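Local coordinates for DNA mismatch repair protein MutS (Thermus aquaticus, PDB 1EWQ), which takes part in DNA repair by binding mismatched duplexes, probably as the mismatch-recognition step, and has a weak ATPase activity, at residues 278-288 against 525-536; 302-313 against 602-610. All blocks are in the same frame, centred on the assembly; numbering follows the deposited sequence.

From the N terminus the chain first reaches 278-288, at the start of helix 282-293, and then 302-313 on the very next helix, 299-314. More than two hundred residues later, helix 514-540 returns, and its segment 525-536 closes the first loop as contact 1. Contact 2 closes the second when 602-610, at the end of helix 589-603, meets 302-313. The segments alternate, so the two loops cross rather than nest. Contact 1 holds domain III together internally, whereas contact 2 ties domain III to the ATPase domain V. The two adjoin: Tyr530 packs on Arg308, and Ala534 on Phe312 and Val313, so helix 299-314 lies against both helix 514-540 and segment 602-610.

Contact 1: residues 278-288 against 525-536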
loop_
_atom_site.group_PDB
_atom_site.type_symbol
_atom_site.label_atom_id
_atom_site.label_comp_id
_atom_site.label_asym_id
_atom_site.label_seq_id
_atom_site.Cartn_x
_atom_site.Cartn_y
_atom_site.Cartn_z
ATOM N N GLU C 278 -20.023 -18.390 5.062
ATOM C CA GLU C 278 -19.465 -19.313 6.045
ATOM C C GLU C 278 -19.234 -20.620 5.294
ATOM O O GLU C 278 -19.247 -21.717 5.870
ATOM C CB GLU C 278 -20.441 -19.541 7.196
ATOM C CG GLU C 278 -20.892 -18.269 7.865
ATOM C CD GLU C 278 -21.396 -18.508 9.276
ATOM O OE1 GLU C 278 -21.720 -19.676 9.604
ATOM O OE2 GLU C 278 -21.475 -17.528 10.055
ATOM N N THR C 279 -19.035 -20.475 3.988
ATOM C CA THR C 279 -18.801 -21.600 3.105
ATOM C C THR C 279 -17.529 -22.359 3.495
ATOM O O THR C 279 -16.575 -21.776 3.980
ATOM C CB THR C 279 -18.703 -21.106 1.643
ATOM O OG1 THR C 279 -18.690 -22.226 0.760
ATOM C CG2 THR C 279 -17.445 -20.305 1.428
ATOM N N ARG C 280 -17.525 -23.668 3.284
ATOM C CA ARG C 280 -16.369 -24.486 3.637
ATOM C C ARG C 280 -15.400 -24.769 2.485
ATOM O O ARG C 280 -14.217 -24.996 2.717
ATOM C CB ARG C 280 -16.848 -25.796 4.266
ATOM C CG ARG C 280 -17.359 -25.614 5.698
ATOM C CD ARG C 280 -16.215 -25.131 6.580
ATOM N NE ARG C 280 -16.628 -24.601 7.877
ATOM C CZ ARG C 280 -16.793 -25.331 8.977
ATOM N NH1 ARG C 280 -16.586 -26.646 8.950
ATOM N NH2 ARG C 280 -17.147 -24.739 10.110
ATOM N N THR C 281 -15.888 -24.725 1.249
ATOM C CA THR C 281 -15.039 -24.989 0.091
ATOM C C THR C 281 -14.950 -23.796 -0.873
ATOM O O THR C 281 -15.799 -22.908 -0.858
ATOM C CB THR C 281 -15.567 -26.173 -0.699
ATOM O OG1 THR C 281 -16.838 -25.828 -1.255
ATOM C CG2 THR C 281 -15.732 -27.385 0.202
ATOM N N ALA C 282 -13.927 -23.789 -1.723
ATOM C CA ALA C 282 -13.768 -22.696 -2.672
ATOM C C ALA C 282 -14.914 -22.716 -3.692
ATOM O O ALA C 282 -15.492 -21.675 -3.983
ATOM C CB ALA C 282 -12.408 -22.786 -3.375
ATOM N N PRO C 283 -15.252 -23.898 -4.244
ATOM C CA PRO C 283 -16.348 -23.983 -5.222
ATOM C C PRO C 283 -17.642 -23.413 -4.623
ATOM O O PRO C 283 -18.455 -22.804 -5.319
ATOM C CB PRO C 283 -16.453 -25.480 -5.498
ATOM C CG PRO C 283 -15.025 -25.961 -5.328
ATOM C CD PRO C 283 -14.569 -25.202 -4.094
ATOM N N GLY C 284 -17.809 -23.621 -3.320
ATOM C CA GLY C 284 -18.973 -23.124 -2.612
ATOM C C GLY C 284 -18.916 -21.616 -2.472
ATOM O O GLY C 284 -19.902 -20.937 -2.719
ATOM N N ARG C 285 -17.773 -21.077 -2.071
ATOM C CA ARG C 285 -17.658 -19.622 -1.953
ATOM C C ARG C 285 -17.925 -18.987 -3.314
ATOM O O ARG C 285 -18.582 -17.951 -3.402
ATOM C CB ARG C 285 -16.262 -19.206 -1.472
ATOM C CG ARG C 285 -16.091 -17.697 -1.398
ATOM C CD ARG C 285 -14.753 -17.283 -0.792
ATOM N NE ARG C 285 -14.633 -17.723 0.594
ATOM C CZ ARG C 285 -13.540 -17.584 1.340
ATOM N NH1 ARG C 285 -12.449 -17.005 0.850
ATOM N NH2 ARG C 285 -13.533 -18.057 2.576
ATOM N N ARG C 286 -17.406 -19.611 -4.372
ATOM C CA ARG C 286 -17.602 -19.100 -5.726
ATOM C C ARG C 286 -19.075 -19.170 -6.147
ATOM O O ARG C 286 -19.600 -18.227 -6.744
ATOM C CB ARG C 286 -16.729 -19.863 -6.732
ATOM C CG ARG C 286 -15.209 -19.534 -6.647
ATOM C CD ARG C 286 -14.457 -20.007 -7.911
ATOM N NE ARG C 286 -14.518 -21.457 -8.083
ATOM C CZ ARG C 286 -13.648 -22.304 -7.543
ATOM N NH1 ARG C 286 -12.641 -21.845 -6.807
ATOM N NH2 ARG C 286 -13.804 -23.611 -7.703
ATOM N N LEU C 287 -19.740 -20.279 -5.841
ATOM C CA LEU C 287 -21.146 -20.415 -6.183
ATOM C C LEU C 287 -21.968 -19.352 -5.445
ATOM O O LEU C 287 -22.845 -18.719 -6.036
ATOM C CB LEU C 287 -21.667 -21.797 -5.800
ATOM C CG LEU C 287 -23.141 -22.027 -6.156
ATOM C CD1 LEU C 287 -23.266 -22.110 -7.686
ATOM C CD2 LEU C 287 -23.650 -23.322 -5.501
ATOM N N LEU C 288 -21.684 -19.152 -4.156
ATOM C CA LEU C 288 -22.421 -18.157 -3.390
ATOM C C LEU C 288 -22.194 -16.773 -3.989
ATOM O O LEU C 288 -23.114 -15.980 -4.098
ATOM C CB LEU C 288 -21.997 -18.167 -1.912
ATOM C CG LEU C 288 -22.704 -17.139 -1.017
ATOM C CD1 LEU C 288 -24.210 -17.167 -1.275
ATOM C CD2 LEU C 288 -22.396 -17.426 0.454
ATOM N N ALA C 525 -20.588 -28.190 -3.960
ATOM C CA ALA C 525 -20.523 -26.733 -3.874
ATOM C C ALA C 525 -21.909 -26.231 -3.463
ATOM O O ALA C 525 -22.047 -25.391 -2.572
ATOM C CB ALA C 525 -20.125 -26.128 -5.224
ATOM N N GLU C 526 -22.936 -26.760 -4.113
ATOM C CA GLU C 526 -24.297 -26.352 -3.802
ATOM C C GLU C 526 -24.658 -26.674 -2.354
ATOM O O GLU C 526 -25.168 -25.826 -1.627
ATOM C CB GLU C 526 -25.284 -27.033 -4.753
ATOM C CG GLU C 526 -26.214 -26.049 -5.430
ATOM C CD GLU C 526 -27.200 -26.712 -6.363
ATOM O OE1 GLU C 526 -26.761 -27.373 -7.333
ATOM O OE2 GLU C 526 -28.416 -26.566 -6.119
ATOM N N LEU C 527 -24.380 -27.903 -1.933
ATOM C CA LEU C 527 -24.678 -28.315 -0.567
ATOM C C LEU C 527 -23.877 -27.473 0.419
ATOM O O LEU C 527 -24.348 -27.186 1.514
ATOM C CB LEU C 527 -24.345 -29.797 -0.383
ATOM C CG LEU C 527 -25.115 -30.697 -1.346
ATOM C CD1 LEU C 527 -24.539 -32.094 -1.323
ATOM C CD2 LEU C 527 -26.596 -30.702 -0.958
ATOM N N ASP C 528 -22.663 -27.087 0.024
ATOM C CA ASP C 528 -21.809 -26.259 0.875
ATOM C C ASP C 528 -22.529 -24.926 1.117
ATOM O O ASP C 528 -22.572 -24.433 2.253
ATOM C CB ASP C 528 -20.441 -26.044 0.191
ATOM C CG ASP C 528 -19.454 -25.212 1.035
ATOM O OD1 ASP C 528 -19.569 -25.190 2.282
ATOM O OD2 ASP C 528 -18.536 -24.594 0.439
ATOM N N VAL C 529 -23.123 -24.370 0.062
ATOM C CA VAL C 529 -23.837 -23.099 0.159
ATOM C C VAL C 529 -25.106 -23.166 1.016
ATOM O O VAL C 529 -25.324 -22.322 1.884
ATOM C CB VAL C 529 -24.180 -22.566 -1.240
ATOM C CG1 VAL C 529 -25.115 -21.371 -1.136
ATOM C CG2 VAL C 529 -22.883 -22.137 -1.956
ATOM N N TYR C 530 -25.935 -24.173 0.777
ATOM C CA TYR C 530 -27.162 -24.338 1.541
ATOM C C TYR C 530 -26.870 -24.518 3.031
ATOM O O TYR C 530 -27.515 -23.895 3.874
ATOM C CB TYR C 530 -27.937 -25.543 1.016
ATOM C CG TYR C 530 -28.459 -25.373 -0.392
ATOM C CD1 TYR C 530 -28.363 -26.411 -1.323
ATOM C CD2 TYR C 530 -29.102 -24.196 -0.783
ATOM C CE1 TYR C 530 -28.899 -26.274 -2.605
ATOM C CE2 TYR C 530 -29.646 -24.055 -2.063
ATOM C CZ TYR C 530 -29.542 -25.095 -2.966
ATOM O OH TYR C 530 -30.100 -24.962 -4.220
ATOM N N ALA C 531 -25.899 -25.366 3.354
ATOM C CA ALA C 531 -25.544 -25.594 4.752
ATOM C C ALA C 531 -24.967 -24.313 5.357
ATOM O O ALA C 531 -25.217 -23.987 6.523
ATOM C CB ALA C 531 -24.534 -26.742 4.862
ATOM N N ALA C 532 -24.207 -23.576 4.549
ATOM C CA ALA C 532 -23.600 -22.322 4.991
ATOM C C ALA C 532 -24.642 -21.236 5.276
ATOM O O ALA C 532 -24.538 -20.508 6.263
ATOM C CB ALA C 532 -22.609 -21.826 3.949
ATOM N N LEU C 533 -25.634 -21.118 4.401
ATOM C CA LEU C 533 -26.674 -20.115 4.592
ATOM C C LEU C 533 -27.515 -20.500 5.803
ATOM O O LEU C 533 -28.036 -19.625 6.502
ATOM C CB LEU C 533 -27.560 -20.006 3.343
ATOM C CG LEU C 533 -26.872 -19.437 2.091
ATOM C CD1 LEU C 533 -27.809 -19.477 0.896
ATOM C CD2 LEU C 533 -26.442 -18.008 2.363
ATOM N N ALA C 534 -27.644 -21.807 6.052
ATOM C CA ALA C 534 -28.411 -22.273 7.202
ATOM C C ALA C 534 -27.625 -21.935 8.457
ATOM O O ALA C 534 -28.200 -21.524 9.463
ATOM C CB ALA C 534 -28.655 -23.790 7.126
ATOM N N GLU C 535 -26.309 -22.110 8.380
ATOM C CA GLU C 535 -25.410 -21.823 9.491
ATOM C C GLU C 535 -25.548 -20.361 9.918
ATOM O O GLU C 535 -25.689 -20.061 11.105
ATOM C CB GLU C 535 -23.968 -22.085 9.068
ATOM C CG GLU C 535 -22.996 -22.293 10.212
ATOM C CD GLU C 535 -23.209 -23.626 10.920
ATOM O OE1 GLU C 535 -23.924 -24.482 10.369
ATOM O OE2 GLU C 535 -22.657 -23.823 12.017
ATOM N N VAL C 536 -25.489 -19.459 8.942
ATOM C CA VAL C 536 -25.608 -18.031 9.195
ATOM C C VAL C 536 -26.985 -17.719 9.772
ATOM O O VAL C 536 -27.116 -16.936 10.708
ATOM C CB VAL C 536 -25.427 -17.213 7.882
ATOM C CG1 VAL C 536 -25.926 -15.780 8.078
ATOM C CG2 VAL C 536 -23.973 -17.199 7.478
#
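Asp528 reaches from helix 525-536 into the turn at Arg280 and Thr281, just ahead of helix 282-288. A chi1 of -178° swings the Asp528 carboxylate away from its own backbone N and out to the turn, where it takes up two successive amides. Arg280 N gives a nearly straight bond of 2.7 Å to the syn lone pair of Asp528 OD1. Thr281 N and Thr281 OG1 both donate to OD2, although the position of that oxygen is less certain because the model crowds it against Thr279. Thr281 OG1 in turn accepts from Gly284 N at 3.2 Å. This is the tight part: Ala525 and Gly284 bring their CA atoms within 4.1 Å, and Pro283 CB rests on Ala525 CB at 3.7 Å. Beyond Gly284, Val529 CG2 lies 3.3 Å from the Gly284 carbonyl O and is flanked by Leu287 and Leu288.

Packing is close at the Glu278 end too, though Glu278 itself is partly exposed: its extended chain passes Val536 CG2 and brings OE1 to 3.0 Å from Glu535 CG. The two carboxylates, likely to repel each other, are each paired: Glu278 with Arg539, Glu535 with Arg319 and Arg323.

The looser side is the edge where Leu287 CD2 lies over the backbone and aliphatic chain of the partly exposed Glu526, 3.5 Å from Glu526 CA.

The arrangement is that of a helix N-capped by Thr281, with segments 282-288 and 525-536 crossing at -70°, part of the all-helical packing of MutS domain III.

Contact 2: residues 302-313 against 602-610; sequences LEARLDRVEGFV and LAQVGSFVP
Gly606 brings the loop after helix 602-603 against helix 302-313, its CA 5.2 Å from that of Leu302, with a positive phi of 92° that turns the chain along the helix. Leu302 and Leu306 send one methyl each onto this backbone: Leu302 CD2 sits 3.4 Å from Gln604 O, and Leu306 CD2 3.3 Å from Gly606 O, which Val309 CG2 also touches. Arg305, from the same helix, sets its CB over Gly606 CA, and its extended chain carries NH1 to Val605 O at 2.9 Å. The bond is bent, the donor standing above the carbonyl plane. Outside the pair, the Arg305 guanidinium makes a cation-pi contact with Trp291.

The turn is a Schellman motif ending the helix, with Ser607 N bonded to Leu602 O and Gly606 N to Ala603 O; by it the ATPase domain's helix 589-603 stops against domain III. Shortening Arg305 to an alanine would probably leave Val605 O without this donor and open a gap where the aliphatic chain lay.

Past the turn, Phe608 has CG anti to its carbonyl carbon (chi1 -85°), and the ring reaches back to the helix. Val309 CG1 approaches it obliquely, 3.6 Å from Phe608 CE1, while Glu310 CB meets the ring edge in plane at CZ and Val313 CG2 lies 4.1 Å from Phe608 CE2.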
loop_
_atom_site.group_PDB
_atom_site.type_symbol
_atom_site.label_atom_id
_atom_site.label_comp_id
_atom_site.label_asym_id
_atom_site.label_seq_id
_atom_site.Cartn_x
_atom_site.Cartn_y
_atom_site.Cartn_z
ATOM N N LEU C 302 -36.324 -20.037 -6.311
ATOM C CA LEU C 302 -35.979 -19.429 -5.029
ATOM C C LEU C 302 -36.570 -20.241 -3.880
ATOM O O LEU C 302 -35.896 -20.512 -2.893
ATOM C CB LEU C 302 -36.472 -17.982 -4.961
ATOM C CG LEU C 302 -35.613 -16.989 -5.755
ATOM C CD1 LEU C 302 -36.337 -15.663 -5.871
ATOM C CD2 LEU C 302 -34.247 -16.825 -5.078
ATOM N N GLU C 303 -37.829 -20.641 -4.014
ATOM C CA GLU C 303 -38.479 -21.433 -2.969
ATOM C C GLU C 303 -37.747 -22.773 -2.805
ATOM O O GLU C 303 -37.690 -23.325 -1.707
ATOM C CB GLU C 303 -39.956 -21.666 -3.316
ATOM C CG GLU C 303 -40.748 -20.372 -3.554
ATOM C CD GLU C 303 -41.174 -19.678 -2.266
ATOM O OE1 GLU C 303 -40.463 -19.796 -1.244
ATOM O OE2 GLU C 303 -42.224 -18.999 -2.274
ATOM N N ALA C 304 -37.174 -23.287 -3.889
ATOM C CA ALA C 304 -36.435 -24.547 -3.832
ATOM C C ALA C 304 -35.131 -24.343 -3.058
ATOM O O ALA C 304 -34.726 -25.204 -2.282
ATOM C CB ALA C 304 -36.143 -25.071 -5.246
ATOM N N ARG C 305 -34.472 -23.206 -3.274
ATOM C CA ARG C 305 -33.234 -22.924 -2.552
ATOM C C ARG C 305 -33.567 -22.756 -1.069
ATOM O O ARG C 305 -32.842 -23.236 -0.198
ATOM C CB ARG C 305 -32.564 -21.638 -3.068
ATOM C CG ARG C 305 -31.840 -21.730 -4.424
ATOM C CD ARG C 305 -31.157 -20.379 -4.736
ATOM N NE ARG C 305 -30.480 -20.358 -6.035
ATOM C CZ ARG C 305 -29.868 -19.297 -6.561
ATOM N NH1 ARG C 305 -29.828 -18.145 -5.905
ATOM N NH2 ARG C 305 -29.305 -19.388 -7.762
ATOM N N LEU C 306 -34.667 -22.069 -0.780
ATOM C CA LEU C 306 -35.060 -21.854 0.608
ATOM C C LEU C 306 -35.438 -23.174 1.268
ATOM O O LEU C 306 -35.216 -23.353 2.463
ATOM C CB LEU C 306 -36.222 -20.849 0.696
ATOM C CG LEU C 306 -35.865 -19.379 0.434
ATOM C CD1 LEU C 306 -37.140 -18.557 0.362
ATOM C CD2 LEU C 306 -34.924 -18.850 1.532
ATOM N N ASP C 307 -36.005 -24.108 0.502
ATOM C CA ASP C 307 -36.353 -25.397 1.088
ATOM C C ASP C 307 -35.089 -26.096 1.553
ATOM O O ASP C 307 -35.036 -26.582 2.676
ATOM C CB ASP C 307 -37.115 -26.287 0.103
ATOM C CG ASP C 307 -38.527 -25.803 -0.129
ATOM O OD1 ASP C 307 -39.107 -25.222 0.813
ATOM O OD2 ASP C 307 -39.067 -25.994 -1.241
ATOM N N ARG C 308 -34.059 -26.125 0.708
ATOM C CA ARG C 308 -32.812 -26.766 1.091
ATOM C C ARG C 308 -32.149 -26.080 2.293
ATOM O O ARG C 308 -31.573 -26.745 3.160
ATOM C CB ARG C 308 -31.851 -26.811 -0.097
ATOM C CG ARG C 308 -32.301 -27.770 -1.193
ATOM C CD ARG C 308 -31.141 -28.182 -2.092
ATOM N NE ARG C 308 -30.818 -29.600 -1.933
ATOM C CZ ARG C 308 -30.423 -30.152 -0.786
ATOM N NH1 ARG C 308 -30.286 -29.400 0.299
ATOM N NH2 ARG C 308 -30.211 -31.466 -0.705
ATOM N N VAL C 309 -32.227 -24.755 2.345
ATOM C CA VAL C 309 -31.642 -24.005 3.456
ATOM C C VAL C 309 -32.388 -24.389 4.733
ATOM O O VAL C 309 -31.790 -24.798 5.729
ATOM C CB VAL C 309 -31.798 -22.479 3.255
ATOM C CG1 VAL C 309 -31.255 -21.726 4.465
ATOM C CG2 VAL C 309 -31.089 -22.048 1.981
ATOM N N GLU C 310 -33.709 -24.255 4.682
ATOM C CA GLU C 310 -34.559 -24.575 5.821
ATOM C C GLU C 310 -34.284 -25.982 6.316
ATOM O O GLU C 310 -34.293 -26.238 7.516
ATOM C CB GLU C 310 -36.029 -24.450 5.427
ATOM C CG GLU C 310 -36.995 -24.675 6.574
ATOM C CD GLU C 310 -38.388 -24.157 6.258
ATOM O OE1 GLU C 310 -39.068 -24.739 5.397
ATOM O OE2 GLU C 310 -38.796 -23.148 6.868
ATOM N N GLY C 311 -34.036 -26.887 5.375
ATOM C CA GLY C 311 -33.754 -28.266 5.722
ATOM C C GLY C 311 -32.502 -28.391 6.569
ATOM O O GLY C 311 -32.459 -29.200 7.495
ATOM N N PHE C 312 -31.477 -27.605 6.258
ATOM C CA PHE C 312 -30.247 -27.665 7.040
ATOM C C PHE C 312 -30.397 -26.866 8.331
ATOM O O PHE C 312 -29.637 -27.059 9.272
ATOM C CB PHE C 312 -29.055 -27.139 6.237
ATOM C CG PHE C 312 -28.420 -28.169 5.342
ATOM C CD1 PHE C 312 -28.359 -27.973 3.967
ATOM C CD2 PHE C 312 -27.860 -29.320 5.877
ATOM C CE1 PHE C 312 -27.747 -28.908 3.137
ATOM C CE2 PHE C 312 -27.243 -30.267 5.054
ATOM C CZ PHE C 312 -27.186 -30.060 3.679
ATOM N N VAL C 313 -31.372 -25.963 8.368
ATOM C CA VAL C 313 -31.605 -25.179 9.570
ATOM C C VAL C 313 -32.214 -26.101 10.620
ATOM O O VAL C 313 -31.886 -26.013 11.797
ATOM C CB VAL C 313 -32.568 -23.996 9.307
ATOM C CG1 VAL C 313 -33.103 -23.449 10.628
ATOM C CG2 VAL C 313 -31.838 -22.891 8.547
ATOM N N LEU C 602 -30.880 -10.565 -0.109
ATOM C CA LEU C 602 -30.704 -11.883 0.495
ATOM C C LEU C 602 -31.834 -12.837 0.114
ATOM O O LEU C 602 -31.595 -14.001 -0.196
ATOM C CB LEU C 602 -30.604 -11.755 2.022
ATOM C CG LEU C 602 -29.338 -11.085 2.572
ATOM C CD1 LEU C 602 -29.461 -10.893 4.086
ATOM C CD2 LEU C 602 -28.128 -11.937 2.240
ATOM N N ALA C 603 -33.069 -12.350 0.134
ATOM C CA ALA C 603 -34.199 -13.199 -0.234
ATOM C C ALA C 603 -34.112 -13.664 -1.689
ATOM O O ALA C 603 -34.448 -14.809 -2.008
ATOM C CB ALA C 603 -35.505 -12.456 -0.018
ATOM N N GLN C 604 -33.665 -12.785 -2.581
ATOM C CA GLN C 604 -33.593 -13.166 -3.984
ATOM C C GLN C 604 -32.353 -13.960 -4.354
ATOM O O GLN C 604 -32.074 -14.245 -5.531
ATOM C CB GLN C 604 -33.804 -11.927 -4.865
ATOM C CG GLN C 604 -35.302 -11.546 -4.844
ATOM C CD GLN C 604 -35.655 -10.337 -5.671
ATOM O OE1 GLN C 604 -35.862 -9.252 -5.129
ATOM N NE2 GLN C 604 -35.730 -10.509 -6.993
ATOM N N VAL C 605 -31.643 -14.371 -3.317
ATOM C CA VAL C 605 -30.464 -15.190 -3.474
ATOM C C VAL C 605 -30.828 -16.552 -2.872
ATOM O O VAL C 605 -30.132 -17.555 -3.061
ATOM C CB VAL C 605 -29.254 -14.506 -2.775
ATOM C CG1 VAL C 605 -28.583 -15.430 -1.773
ATOM C CG2 VAL C 605 -28.294 -14.019 -3.836
ATOM N N GLY C 606 -31.955 -16.586 -2.164
ATOM C CA GLY C 606 -32.414 -17.830 -1.562
ATOM C C GLY C 606 -31.924 -18.005 -0.143
ATOM O O GLY C 606 -31.871 -19.118 0.372
ATOM N N SER C 607 -31.561 -16.894 0.485
ATOM C CA SER C 607 -31.070 -16.900 1.845
ATOM C C SER C 607 -32.152 -16.414 2.801
ATOM O O SER C 607 -33.061 -15.686 2.400
ATOM C CB SER C 607 -29.861 -15.967 1.954
ATOM O OG SER C 607 -29.520 -15.683 3.301
ATOM N N PHE C 608 -32.060 -16.837 4.058
ATOM C CA PHE C 608 -32.999 -16.368 5.075
ATOM C C PHE C 608 -32.573 -14.902 5.266
ATOM O O PHE C 608 -31.481 -14.521 4.843
ATOM C CB PHE C 608 -32.814 -17.144 6.380
ATOM C CG PHE C 608 -33.569 -18.447 6.435
ATOM C CD1 PHE C 608 -33.767 -19.206 5.290
ATOM C CD2 PHE C 608 -34.063 -18.927 7.653
ATOM C CE1 PHE C 608 -34.443 -20.422 5.348
ATOM C CE2 PHE C 608 -34.742 -20.146 7.726
ATOM C CZ PHE C 608 -34.934 -20.897 6.571
ATOM N N VAL C 609 -33.400 -14.088 5.916
ATOM C CA VAL C 609 -33.064 -12.676 6.084
ATOM C C VAL C 609 -33.139 -12.212 7.540
ATOM O O VAL C 609 -33.765 -12.866 8.379
ATOM C CB VAL C 609 -34.000 -11.800 5.214
ATOM C CG1 VAL C 609 -33.924 -12.248 3.743
ATOM C CG2 VAL C 609 -35.439 -11.921 5.723
ATOM N N PRO C 610 -32.491 -11.074 7.857
ATOM C CA PRO C 610 -32.481 -10.521 9.218
ATOM C C PRO C 610 -33.762 -9.781 9.589
ATOM O O PRO C 610 -33.858 -8.569 9.421
ATOM C CB PRO C 610 -31.263 -9.589 9.201
ATOM C CG PRO C 610 -31.258 -9.095 7.779
ATOM C CD PRO C 610 -31.519 -10.366 7.001
#